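PDB 1R9D: glycerol dehydratase from Clostridium butyricum, which acts as a B12-independent glycerol dehydratase, probably using a glycyl radical to convert glycerol into 3-hydroxypropionaldehyde. Local coordinates for residues A[19-24]-A[79-84]; A[26-31]-A[75-80]; A[317-322]-A[371-376]. All coordinates share one frame; numbering follows the deposited sequence.

Contact 1. Residues A[19-24]-A[79-84]; sequences QILNAK and EPRSSQ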
ATOM      1  N   GLN A  19     -23.643  28.213  27.316  1.00 31.40           N
ATOM      2  CA  GLN A  19     -22.247  28.187  26.895  1.00 31.96           C
ATOM      3  C   GLN A  19     -22.166  27.842  25.414  1.00 31.69           C
ATOM      4  O   GLN A  19     -21.342  28.386  24.681  1.00 31.12           O
ATOM      5  CB  GLN A  19     -21.460  27.157  27.709  1.00 33.45           C
ATOM      6  CG  GLN A  19     -21.519  27.378  29.214  1.00 35.85           C
ATOM      7  CD  GLN A  19     -20.617  26.429  29.980  1.00 37.18           C
ATOM      8  OE1 GLN A  19     -20.331  25.320  29.522  1.00 36.43           O
ATOM      9  NE2 GLN A  19     -20.176  26.853  31.161  1.00 36.83           N
ATOM     10  N   ILE A  20     -23.033  26.936  24.974  1.00 31.03           N
ATOM     11  CA  ILE A  20     -23.057  26.537  23.571  1.00 31.15           C
ATOM     12  C   ILE A  20     -23.521  27.688  22.669  1.00 30.44           C
ATOM     13  O   ILE A  20     -22.832  28.067  21.726  1.00 30.90           O
ATOM     14  CB  ILE A  20     -24.014  25.341  23.342  1.00 31.33           C
ATOM     15  CG1 ILE A  20     -23.596  24.141  24.202  1.00 31.83           C
ATOM     16  CG2 ILE A  20     -24.034  24.979  21.866  1.00 32.33           C
ATOM     17  CD1 ILE A  20     -22.267  23.518  23.817  1.00 32.93           C
ATOM     18  N   LEU A  21     -24.692  28.243  22.970  1.00 31.13           N
ATOM     19  CA  LEU A  21     -25.255  29.325  22.167  1.00 31.53           C
ATOM     20  C   LEU A  21     -24.493  30.646  22.194  1.00 32.36           C
ATOM     21  O   LEU A  21     -24.476  31.372  21.203  1.00 31.41           O
ATOM     22  CB  LEU A  21     -26.712  29.563  22.566  1.00 31.54           C
ATOM     23  CG  LEU A  21     -27.640  28.381  22.263  1.00 32.41           C
ATOM     24  CD1 LEU A  21     -29.043  28.692  22.735  1.00 32.12           C
ATOM     25  CD2 LEU A  21     -27.619  28.090  20.767  1.00 31.90           C
ATOM     26  N   ASN A  22     -23.865  30.970  23.318  1.00 33.34           N
ATOM     27  CA  ASN A  22     -23.118  32.221  23.404  1.00 34.23           C
ATOM     28  C   ASN A  22     -21.711  32.097  22.831  1.00 34.60           C
ATOM     29  O   ASN A  22     -20.990  33.087  22.696  1.00 33.98           O
ATOM     30  CB  ASN A  22     -23.053  32.705  24.855  1.00 35.39           C
ATOM     31  CG  ASN A  22     -24.403  33.148  25.373  1.00 35.73           C
ATOM     32  OD1 ASN A  22     -25.179  33.769  24.645  1.00 37.77           O
ATOM     33  ND2 ASN A  22     -24.692  32.842  26.634  1.00 35.51           N
ATOM     34  N   ALA A  23     -21.324  30.876  22.486  1.00 34.60           N
ATOM     35  CA  ALA A  23     -20.004  30.645  21.925  1.00 34.34           C
ATOM     36  C   ALA A  23     -19.889  31.303  20.559  1.00 34.48           C
ATOM     37  O   ALA A  23     -20.895  31.588  19.903  1.00 34.08           O
ATOM     38  CB  ALA A  23     -19.740  29.142  21.803  1.00 35.19           C
ATOM     39  N   LYS A  24     -18.655  31.556  20.146  1.00 33.75           N
ATOM     40  CA  LYS A  24     -18.373  32.148  18.847  1.00 34.26           C
ATOM     41  C   LYS A  24     -17.541  31.100  18.112  1.00 33.70           C
ATOM     42  O   LYS A  24     -16.312  31.083  18.214  1.00 32.40           O
ATOM     43  CB  LYS A  24     -17.583  33.446  19.020  1.00 36.93           C
ATOM     44  CG  LYS A  24     -18.332  34.490  19.842  1.00 40.12           C
ATOM     45  CD  LYS A  24     -17.441  35.661  20.221  1.00 42.99           C
ATOM     46  CE  LYS A  24     -18.188  36.646  21.116  1.00 44.97           C
ATOM     47  NZ  LYS A  24     -17.300  37.735  21.628  1.00 47.06           N
ATOM     48  N   GLU A  79     -12.639  26.859  22.829  1.00 30.49           N
ATOM     49  CA  GLU A  79     -13.877  27.628  22.666  1.00 31.03           C
ATOM     50  C   GLU A  79     -14.980  26.602  22.387  1.00 30.86           C
ATOM     51  O   GLU A  79     -14.769  25.657  21.630  1.00 30.44           O
ATOM     52  CB  GLU A  79     -13.747  28.585  21.475  1.00 32.11           C
ATOM     53  CG  GLU A  79     -15.005  29.397  21.119  1.00 33.62           C
ATOM     54  CD  GLU A  79     -15.325  30.500  22.121  1.00 36.22           C
ATOM     55  OE1 GLU A  79     -14.414  30.917  22.866  1.00 36.49           O
ATOM     56  OE2 GLU A  79     -16.488  30.967  22.150  1.00 37.02           O
ATOM     57  N   PRO A  80     -16.166  26.765  22.997  1.00 30.88           N
ATOM     58  CA  PRO A  80     -17.215  25.777  22.725  1.00 30.31           C
ATOM     59  C   PRO A  80     -17.692  25.825  21.276  1.00 29.96           C
ATOM     60  O   PRO A  80     -17.466  26.805  20.569  1.00 29.29           O
ATOM     61  CB  PRO A  80     -18.330  26.170  23.696  1.00 30.71           C
ATOM     62  CG  PRO A  80     -17.600  26.908  24.799  1.00 31.49           C
ATOM     63  CD  PRO A  80     -16.598  27.722  24.027  1.00 30.41           C
ATOM     64  N   ARG A  81     -18.329  24.747  20.833  1.00 29.90           N
ATOM     65  CA  ARG A  81     -18.877  24.693  19.483  1.00 29.98           C
ATOM     66  C   ARG A  81     -17.887  25.104  18.395  1.00 29.01           C
ATOM     67  O   ARG A  81     -18.263  25.778  17.430  1.00 29.20           O
ATOM     68  CB  ARG A  81     -20.106  25.603  19.423  1.00 30.34           C
ATOM     69  CG  ARG A  81     -21.160  25.192  18.416  1.00 30.73           C
ATOM     70  CD  ARG A  81     -22.291  26.205  18.404  1.00 30.85           C
ATOM     71  NE  ARG A  81     -23.390  25.788  17.537  1.00 30.84           N
ATOM     72  CZ  ARG A  81     -24.408  26.573  17.205  1.00 32.35           C
ATOM     73  NH1 ARG A  81     -24.465  27.816  17.668  1.00 31.74           N
ATOM     74  NH2 ARG A  81     -25.369  26.117  16.409  1.00 32.37           N
ATOM     75  N   SER A  82     -16.627  24.697  18.538  1.00 27.56           N
ATOM     76  CA  SER A  82     -15.608  25.048  17.555  1.00 27.35           C
ATOM     77  C   SER A  82     -15.036  23.829  16.835  1.00 27.20           C
ATOM     78  O   SER A  82     -15.464  22.707  17.081  1.00 27.94           O
ATOM     79  CB  SER A  82     -14.498  25.854  18.226  1.00 28.07           C
ATOM     80  OG  SER A  82     -15.040  27.059  18.747  1.00 29.55           O
ATOM     81  N   SER A  83     -14.070  24.053  15.948  1.00 27.67           N
ATOM     82  CA  SER A  83     -13.492  22.963  15.163  1.00 28.49           C
ATOM     83  C   SER A  83     -11.969  22.931  15.042  1.00 29.01           C
ATOM     84  O   SER A  83     -11.320  23.967  14.882  1.00 28.53           O
ATOM     85  CB  SER A  83     -14.098  22.996  13.751  1.00 28.90           C
ATOM     86  OG  SER A  83     -13.461  22.082  12.868  1.00 29.04           O
ATOM     87  N   GLN A  84     -11.405  21.728  15.117  1.00 28.94           N
ATOM     88  CA  GLN A  84      -9.971  21.541  14.945  1.00 28.37           C
ATOM     89  C   GLN A  84      -9.802  21.357  13.438  1.00 28.80           C
ATOM     90  O   GLN A  84     -10.793  21.295  12.699  1.00 29.08           O
ATOM     91  CB  GLN A  84      -9.471  20.280  15.666  1.00 28.13           C
ATOM     92  CG  GLN A  84      -9.457  20.327  17.196  1.00 27.86           C
ATOM     93  CD  GLN A  84      -8.396  21.264  17.763  1.00 28.43           C
ATOM     94  OE1 GLN A  84      -7.439  21.624  17.082  1.00 27.76           O
ATOM     95  NE2 GLN A  84      -8.558  21.648  19.025  1.00 27.49           N
TER
HETATM   96  O   HOH W   1     -22.625  29.564  19.023  1.00 34.30           O
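A mixed polar and apolar contact joins the C-terminal turn of helix 11-22 and the residues just after it to the loop between helices 47-61 and 92-97, with A23 and K24 laid against E79, P80 and R81. The one direct hydrogen bond between the segments runs from K24 N to E79 OE2, 3.0 Å long and nearly straight at 173°. The amide reaches this oxygen on its anti side, somewhat out of the carboxylate plane. E79 gets there by setting CG anti to its backbone N (chi1 176°) and then bending at chi2, which carries OE2 along A23 to the K24 amide. The ammonium group of K24, on an extended chain, stays well apart from this carboxylate.

Beside the bond, the methyl of A23 packs against P80, its CB 3.8 Å from P80 CB and 3.5 Å from P80 O. R81 takes a left-handed backbone conformation and sends an extended side chain across I20, at about a right angle to it, with R81 CD 3.8 Å from I20 O. A water ties the two segments together here. It lies at the edge of the guanidinium, in its plane, accepting from R81 NH1 at 2.9 Å, and it is near enough to donate to I20 O and, at 2.8 Å, to A23 O, although further acceptors compete for its protons. R81 NH1 also bonds Q767 OE1, so the guanidinium connects this turn with strand 765-767.

The backbone N and O of R81 are bonded by D320 and N322, which follow helix 304-317. Helix 11-22 therefore ends on a loop that is itself fastened to the connection between helices 304-317 and 329-332.

Contact 2. Residues A[26-31]-A[75-80]; sequences CVESER and SLTKEP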
ATOM      1  N   CYS A  26     -15.171  28.883  16.148  1.00 31.16           N
ATOM      2  CA  CYS A  26     -13.910  29.243  15.522  1.00 31.10           C
ATOM      3  C   CYS A  26     -13.129  28.014  15.084  1.00 30.40           C
ATOM      4  O   CYS A  26     -13.528  26.878  15.344  1.00 29.22           O
ATOM      5  CB  CYS A  26     -13.049  30.060  16.487  1.00 32.86           C
ATOM      6  SG  CYS A  26     -12.410  29.101  17.877  1.00 36.65           S
ATOM      7  N   VAL A  27     -12.014  28.270  14.412  1.00 29.29           N
ATOM      8  CA  VAL A  27     -11.126  27.225  13.928  1.00 29.80           C
ATOM      9  C   VAL A  27      -9.850  27.300  14.756  1.00 30.52           C
ATOM     10  O   VAL A  27      -9.187  28.341  14.793  1.00 29.76           O
ATOM     11  CB  VAL A  27     -10.766  27.447  12.450  1.00 29.24           C
ATOM     12  CG1 VAL A  27      -9.780  26.379  11.985  1.00 30.51           C
ATOM     13  CG2 VAL A  27     -12.027  27.418  11.603  1.00 29.86           C
ATOM     14  N   GLU A  28      -9.522  26.206  15.434  1.00 30.14           N
ATOM     15  CA  GLU A  28      -8.323  26.157  16.257  1.00 30.72           C
ATOM     16  C   GLU A  28      -7.238  25.376  15.525  1.00 31.62           C
ATOM     17  O   GLU A  28      -7.537  24.552  14.656  1.00 29.43           O
ATOM     18  CB  GLU A  28      -8.664  25.554  17.626  1.00 31.49           C
ATOM     19  CG  GLU A  28      -9.442  26.557  18.494  1.00 33.05           C
ATOM     20  CD  GLU A  28      -9.956  25.999  19.809  1.00 34.15           C
ATOM     21  OE1 GLU A  28      -9.452  24.954  20.272  1.00 35.16           O
ATOM     22  OE2 GLU A  28     -10.867  26.630  20.396  1.00 35.33           O
ATOM     23  N   SER A  29      -5.977  25.644  15.861  1.00 30.35           N
ATOM     24  CA  SER A  29      -4.869  24.991  15.172  1.00 31.12           C
ATOM     25  C   SER A  29      -4.057  23.945  15.935  1.00 30.78           C
ATOM     26  O   SER A  29      -3.201  23.288  15.344  1.00 32.10           O
ATOM     27  CB  SER A  29      -3.915  26.060  14.624  1.00 31.70           C
ATOM     28  OG  SER A  29      -3.444  26.899  15.666  1.00 32.92           O
ATOM     29  N   GLU A  30      -4.315  23.780  17.227  1.00 30.30           N
ATOM     30  CA  GLU A  30      -3.570  22.809  18.025  1.00 30.34           C
ATOM     31  C   GLU A  30      -3.443  21.426  17.375  1.00 29.82           C
ATOM     32  O   GLU A  30      -2.332  20.922  17.180  1.00 28.21           O
ATOM     33  CB  GLU A  30      -4.202  22.651  19.409  1.00 32.28           C
ATOM     34  CG  GLU A  30      -3.820  23.719  20.439  1.00 36.36           C
ATOM     35  CD  GLU A  30      -4.411  25.086  20.147  1.00 38.21           C
ATOM     36  OE1 GLU A  30      -5.528  25.149  19.588  1.00 37.80           O
ATOM     37  OE2 GLU A  30      -3.765  26.101  20.499  1.00 39.42           O
ATOM     38  N   ARG A  31      -4.567  20.805  17.035  1.00 28.17           N
ATOM     39  CA  ARG A  31      -4.498  19.478  16.429  1.00 27.06           C
ATOM     40  C   ARG A  31      -3.663  19.450  15.152  1.00 26.27           C
ATOM     41  O   ARG A  31      -2.838  18.555  14.966  1.00 26.84           O
ATOM     42  CB  ARG A  31      -5.898  18.929  16.122  1.00 26.76           C
ATOM     43  CG  ARG A  31      -5.850  17.485  15.599  1.00 25.75           C
ATOM     44  CD  ARG A  31      -7.202  16.991  15.093  1.00 25.28           C
ATOM     45  NE  ARG A  31      -7.131  15.605  14.619  1.00 25.16           N
ATOM     46  CZ  ARG A  31      -6.602  15.223  13.459  1.00 24.45           C
ATOM     47  NH1 ARG A  31      -6.088  16.116  12.623  1.00 24.24           N
ATOM     48  NH2 ARG A  31      -6.589  13.935  13.132  1.00 24.07           N
ATOM     49  N   SER A  75     -13.590  18.072  26.290  1.00 31.01           N
ATOM     50  CA  SER A  75     -13.814  19.099  25.281  1.00 31.33           C
ATOM     51  C   SER A  75     -12.738  19.023  24.212  1.00 31.87           C
ATOM     52  O   SER A  75     -11.545  18.973  24.526  1.00 32.71           O
ATOM     53  CB  SER A  75     -13.798  20.493  25.922  1.00 32.30           C
ATOM     54  OG  SER A  75     -14.848  20.636  26.861  1.00 32.59           O
ATOM     55  N   LEU A  76     -13.166  19.039  22.952  1.00 30.94           N
ATOM     56  CA  LEU A  76     -12.253  18.949  21.822  1.00 30.44           C
ATOM     57  C   LEU A  76     -11.611  20.274  21.433  1.00 30.02           C
ATOM     58  O   LEU A  76     -10.587  20.293  20.751  1.00 29.09           O
ATOM     59  CB  LEU A  76     -12.982  18.371  20.605  1.00 31.20           C
ATOM     60  CG  LEU A  76     -13.704  17.033  20.797  1.00 32.28           C
ATOM     61  CD1 LEU A  76     -14.141  16.505  19.437  1.00 32.52           C
ATOM     62  CD2 LEU A  76     -12.786  16.029  21.473  1.00 32.32           C
ATOM     63  N   THR A  77     -12.226  21.378  21.850  1.00 29.71           N
ATOM     64  CA  THR A  77     -11.709  22.707  21.546  1.00 29.13           C
ATOM     65  C   THR A  77     -11.837  23.596  22.778  1.00 29.17           C
ATOM     66  O   THR A  77     -12.701  23.370  23.625  1.00 28.86           O
ATOM     67  CB  THR A  77     -12.481  23.366  20.370  1.00 29.40           C
ATOM     68  OG1 THR A  77     -13.891  23.349  20.643  1.00 30.05           O
ATOM     69  CG2 THR A  77     -12.206  22.626  19.069  1.00 29.27           C
ATOM     70  N   LYS A  78     -10.965  24.595  22.879  1.00 29.84           N
ATOM     71  CA  LYS A  78     -10.984  25.520  24.004  1.00 30.57           C
ATOM     72  C   LYS A  78     -12.281  26.331  23.996  1.00 30.40           C
ATOM     73  O   LYS A  78     -12.939  26.476  25.030  1.00 31.26           O
ATOM     74  CB  LYS A  78      -9.763  26.442  23.933  1.00 31.01           C
ATOM     75  CG  LYS A  78      -8.441  25.687  24.035  1.00 32.87           C
ATOM     76  CD  LYS A  78      -7.234  26.587  23.801  1.00 35.21           C
ATOM     77  CE  LYS A  78      -7.202  27.123  22.373  1.00 36.50           C
ATOM     78  NZ  LYS A  78      -5.976  27.935  22.099  1.00 37.65           N
ATOM     79  N   GLU A  79     -12.639  26.859  22.829  1.00 30.49           N
ATOM     80  CA  GLU A  79     -13.877  27.628  22.666  1.00 31.03           C
ATOM     81  C   GLU A  79     -14.980  26.602  22.387  1.00 30.86           C
ATOM     82  O   GLU A  79     -14.769  25.657  21.630  1.00 30.44           O
ATOM     83  CB  GLU A  79     -13.747  28.585  21.475  1.00 32.11           C
ATOM     84  CG  GLU A  79     -15.005  29.397  21.119  1.00 33.62           C
ATOM     85  CD  GLU A  79     -15.325  30.500  22.121  1.00 36.22           C
ATOM     86  OE1 GLU A  79     -14.414  30.917  22.866  1.00 36.49           O
ATOM     87  OE2 GLU A  79     -16.488  30.967  22.150  1.00 37.02           O
ATOM     88  N   PRO A  80     -16.166  26.765  22.997  1.00 30.88           N
ATOM     89  CA  PRO A  80     -17.215  25.777  22.725  1.00 30.31           C
ATOM     90  C   PRO A  80     -17.692  25.825  21.276  1.00 29.96           C
ATOM     91  O   PRO A  80     -17.466  26.805  20.569  1.00 29.29           O
ATOM     92  CB  PRO A  80     -18.330  26.170  23.696  1.00 30.71           C
ATOM     93  CG  PRO A  80     -17.600  26.908  24.799  1.00 31.49           C
ATOM     94  CD  PRO A  80     -16.598  27.722  24.027  1.00 30.41           C
TER
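E28 places CG anti to its own carbonyl carbon (chi1 -74°) and runs extended from there, bringing its carboxylate up to the backbone of K78 and E79. K78 N donates to E28 OE1 and E79 N to E28 OE2, both at 3.0 Å and both on syn lone pairs, the second almost straight at 175°. The carboxylate thus bridges two successive N-H groups, while T77 CB packs 3.4 Å from E28 OE1. T77 in turn closes the loop on itself, its OG1 donating to E79 O at 2.7 Å, nearly along the C=O axis.

K78, bent at chi3, crosses E30 at about a right angle and forms a salt bridge, K78 NZ to E30 OE2, at 3.3 Å. The ammonium comes from above the carboxylate plane. On the other flank C26 SG rests 3.9 Å from E79 CB. R67 grips the carbonyls of T77 and K78, so the same short loop is held through both its N-H and its C=O groups.

Two amides on a buried carboxylate, with an ammonium nearby, would probably favour the ionised form of E28; the E30–K78 pair adds a longer charge contact toward solvent.

Contact 3. Residues A[317-322]-A[371-376]; sequences KLNDIN and LPQPSL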
ATOM      1  N   LYS A 317     -23.133  18.084  25.551  1.00 25.88           N
ATOM      2  CA  LYS A 317     -21.798  17.779  25.031  1.00 26.64           C
ATOM      3  C   LYS A 317     -21.852  17.466  23.534  1.00 26.15           C
ATOM      4  O   LYS A 317     -20.960  17.846  22.780  1.00 25.80           O
ATOM      5  CB  LYS A 317     -21.177  16.590  25.777  1.00 28.65           C
ATOM      6  CG  LYS A 317     -20.871  16.848  27.255  1.00 31.22           C
ATOM      7  CD  LYS A 317     -19.967  18.057  27.443  1.00 33.17           C
ATOM      8  CE  LYS A 317     -18.636  17.901  26.733  1.00 34.91           C
ATOM      9  NZ  LYS A 317     -17.803  19.146  26.823  1.00 37.46           N
ATOM     10  N   LEU A 318     -22.901  16.773  23.103  1.00 26.40           N
ATOM     11  CA  LEU A 318     -23.038  16.432  21.688  1.00 26.22           C
ATOM     12  C   LEU A 318     -23.181  17.685  20.819  1.00 26.23           C
ATOM     13  O   LEU A 318     -23.022  17.629  19.602  1.00 27.41           O
ATOM     14  CB  LEU A 318     -24.240  15.497  21.490  1.00 26.74           C
ATOM     15  CG  LEU A 318     -24.062  14.065  22.011  1.00 26.22           C
ATOM     16  CD1 LEU A 318     -25.413  13.423  22.236  1.00 27.36           C
ATOM     17  CD2 LEU A 318     -23.225  13.260  21.025  1.00 26.74           C
ATOM     18  N   ASN A 319     -23.478  18.820  21.449  1.00 25.66           N
ATOM     19  CA  ASN A 319     -23.625  20.084  20.730  1.00 26.07           C
ATOM     20  C   ASN A 319     -22.322  20.884  20.776  1.00 27.93           C
ATOM     21  O   ASN A 319     -22.205  21.945  20.161  1.00 27.55           O
ATOM     22  CB  ASN A 319     -24.752  20.915  21.353  1.00 25.20           C
ATOM     23  CG  ASN A 319     -26.131  20.440  20.935  1.00 24.45           C
ATOM     24  OD1 ASN A 319     -26.618  20.788  19.862  1.00 24.63           O
ATOM     25  ND2 ASN A 319     -26.759  19.635  21.777  1.00 23.05           N
ATOM     26  N   ASP A 320     -21.339  20.360  21.495  1.00 29.20           N
ATOM     27  CA  ASP A 320     -20.058  21.044  21.637  1.00 30.42           C
ATOM     28  C   ASP A 320     -19.142  20.816  20.437  1.00 30.41           C
ATOM     29  O   ASP A 320     -18.288  21.647  20.128  1.00 29.98           O
ATOM     30  CB  ASP A 320     -19.356  20.571  22.908  1.00 32.23           C
ATOM     31  CG  ASP A 320     -18.287  21.536  23.371  1.00 34.82           C
ATOM     32  OD1 ASP A 320     -17.381  21.111  24.127  1.00 37.22           O
ATOM     33  OD2 ASP A 320     -18.360  22.722  22.984  1.00 34.56           O
ATOM     34  N   ILE A 321     -19.326  19.687  19.761  1.00 29.62           N
ATOM     35  CA  ILE A 321     -18.509  19.345  18.604  1.00 28.90           C
ATOM     36  C   ILE A 321     -18.941  20.099  17.347  1.00 28.67           C
ATOM     37  O   ILE A 321     -20.133  20.254  17.089  1.00 29.01           O
ATOM     38  CB  ILE A 321     -18.578  17.821  18.333  1.00 30.00           C
ATOM     39  CG1 ILE A 321     -18.134  17.065  19.590  1.00 30.36           C
ATOM     40  CG2 ILE A 321     -17.706  17.454  17.134  1.00 29.17           C
ATOM     41  CD1 ILE A 321     -18.155  15.553  19.458  1.00 29.98           C
ATOM     42  N   ASN A 322     -17.968  20.583  16.579  1.00 27.64           N
ATOM     43  CA  ASN A 322     -18.256  21.294  15.341  1.00 28.11           C
ATOM     44  C   ASN A 322     -17.211  20.906  14.306  1.00 27.40           C
ATOM     45  O   ASN A 322     -16.193  20.295  14.645  1.00 28.58           O
ATOM     46  CB  ASN A 322     -18.249  22.811  15.551  1.00 28.98           C
ATOM     47  CG  ASN A 322     -19.153  23.543  14.566  1.00 30.38           C
ATOM     48  OD1 ASN A 322     -19.469  23.029  13.489  1.00 29.26           O
ATOM     49  ND2 ASN A 322     -19.560  24.758  14.924  1.00 28.37           N
ATOM     50  N   LEU A 371     -31.555  21.818  21.875  1.00 27.37           N
ATOM     51  CA  LEU A 371     -30.473  22.208  20.978  1.00 27.18           C
ATOM     52  C   LEU A 371     -30.582  21.313  19.735  1.00 27.22           C
ATOM     53  O   LEU A 371     -31.313  20.332  19.747  1.00 27.16           O
ATOM     54  CB  LEU A 371     -29.114  22.024  21.672  1.00 27.04           C
ATOM     55  CG  LEU A 371     -28.816  23.076  22.753  1.00 28.02           C
ATOM     56  CD1 LEU A 371     -27.487  22.780  23.444  1.00 27.07           C
ATOM     57  CD2 LEU A 371     -28.771  24.449  22.108  1.00 27.72           C
ATOM     58  N   PRO A 372     -29.858  21.640  18.650  1.00 27.82           N
ATOM     59  CA  PRO A 372     -29.897  20.852  17.406  1.00 27.79           C
ATOM     60  C   PRO A 372     -29.506  19.380  17.535  1.00 28.30           C
ATOM     61  O   PRO A 372     -30.082  18.515  16.862  1.00 26.82           O
ATOM     62  CB  PRO A 372     -28.940  21.608  16.490  1.00 28.40           C
ATOM     63  CG  PRO A 372     -29.044  23.019  16.982  1.00 28.27           C
ATOM     64  CD  PRO A 372     -29.016  22.834  18.476  1.00 27.69           C
ATOM     65  N   GLN A 373     -28.517  19.101  18.381  1.00 26.98           N
ATOM     66  CA  GLN A 373     -28.042  17.739  18.588  1.00 27.12           C
ATOM     67  C   GLN A 373     -28.460  17.179  19.943  1.00 27.18           C
ATOM     68  O   GLN A 373     -28.709  17.930  20.892  1.00 27.88           O
ATOM     69  CB  GLN A 373     -26.513  17.699  18.467  1.00 25.67           C
ATOM     70  CG  GLN A 373     -26.002  18.037  17.082  1.00 25.53           C
ATOM     71  CD  GLN A 373     -26.265  16.916  16.094  1.00 26.95           C
ATOM     72  OE1 GLN A 373     -25.654  15.852  16.177  1.00 25.76           O
ATOM     73  NE2 GLN A 373     -27.187  17.144  15.163  1.00 26.13           N
ATOM     74  N   PRO A 374     -28.569  15.846  20.044  1.00 27.00           N
ATOM     75  CA  PRO A 374     -28.320  14.910  18.942  1.00 26.98           C
ATOM     76  C   PRO A 374     -29.550  14.823  18.047  1.00 26.95           C
ATOM     77  O   PRO A 374     -30.621  15.318  18.403  1.00 27.23           O
ATOM     78  CB  PRO A 374     -28.062  13.599  19.666  1.00 27.01           C
ATOM     79  CG  PRO A 374     -29.010  13.697  20.821  1.00 26.65           C
ATOM     80  CD  PRO A 374     -28.789  15.114  21.304  1.00 26.61           C
ATOM     81  N   SER A 375     -29.387  14.205  16.882  1.00 26.74           N
ATOM     82  CA  SER A 375     -30.500  14.029  15.959  1.00 26.07           C
ATOM     83  C   SER A 375     -31.298  12.868  16.541  1.00 24.84           C
ATOM     84  O   SER A 375     -31.070  11.706  16.188  1.00 24.19           O
ATOM     85  CB  SER A 375     -29.977  13.683  14.562  1.00 25.18           C
ATOM     86  OG  SER A 375     -29.232  14.762  14.012  1.00 26.83           O
ATOM     87  N   LEU A 376     -32.213  13.193  17.452  1.00 24.25           N
ATOM     88  CA  LEU A 376     -33.032  12.194  18.132  1.00 23.70           C
ATOM     89  C   LEU A 376     -34.041  11.533  17.197  1.00 23.35           C
ATOM     90  O   LEU A 376     -34.722  12.205  16.418  1.00 22.93           O
ATOM     91  CB  LEU A 376     -33.763  12.832  19.316  1.00 24.79           C
ATOM     92  CG  LEU A 376     -34.594  11.899  20.201  1.00 25.28           C
ATOM     93  CD1 LEU A 376     -33.716  10.791  20.764  1.00 27.39           C
ATOM     94  CD2 LEU A 376     -35.223  12.697  21.334  1.00 27.97           C
TER
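The carboxamide of N319 pairs with both backbone polar atoms of a single residue, Q373, which directly precedes a cis peptide bond to P374. Q373 N donates to N319 OD1 at 2.9 Å, and N319 ND2 donates to Q373 O at 2.7 Å, so one side-chain amide reads the N-H and the C=O of the same residue. Neither bond is ideal: the N-H...O angles are 156° and 149°, the first donor is tilted from the carbonyl plane of N319, and ND2 stands above that of Q373. A second bond from N319 ND2, to W315 O in helix 304-317, helps fix the rotation of the group.

N319 puts CG anti to its carbonyl carbon (chi1 -78°), which aims the amide into the bend made by residues 371-373. There L371 CB lies 3.3 Å from N319 OD1 and L371 CD1 lies along the CG–ND2 side, while P372 CD approaches the same oxygen at 3.4 Å. On the other flank L318 crosses P374 at about a right angle, its CD1 reaching over CB, CG and CD of the ring, nearest at CB (3.7 Å). The Q373 chain begins by passing L318 O, with Q373 CB 3.7 Å from it, then bends at chi2 so that its amide turns away to Q340; Q340 NE2 bonds both Q373 OE1 and L318 O.

Bound glycerol lies about 10 Å from the Q373 side chain, so this contact is not part of its first shell. The cis-proline bend leads from helix 357-369 into strand 375-380, which pairs with strands 341-344 and 404-407 in a five-stranded mixed sheet, consistent with part of the ten-stranded barrel of glycyl radical enzymes.

How the contacts relate
Contacts 1 and 2 are partly buried and hold the same loop: E79 gives its carboxylate to contact 1 and its amide to contact 2. The backbone of S83 pairs with C26 and E28, so the end of helix 11-22 and the residues leading into helix 30-40 meet one loop. Contact 3 is buried and lies nearer the centre of the chain. Carboxylates accept backbone amides in both outer contacts, joined by apolar packing and a water in contact 1 and a salt bridge in contact 2, whereas a neutral amide and apolar side chains make up the inner one. Segment 317-322 also bonds the loop of contact 1 through R81 and packs against S75 and L76 of contact 2.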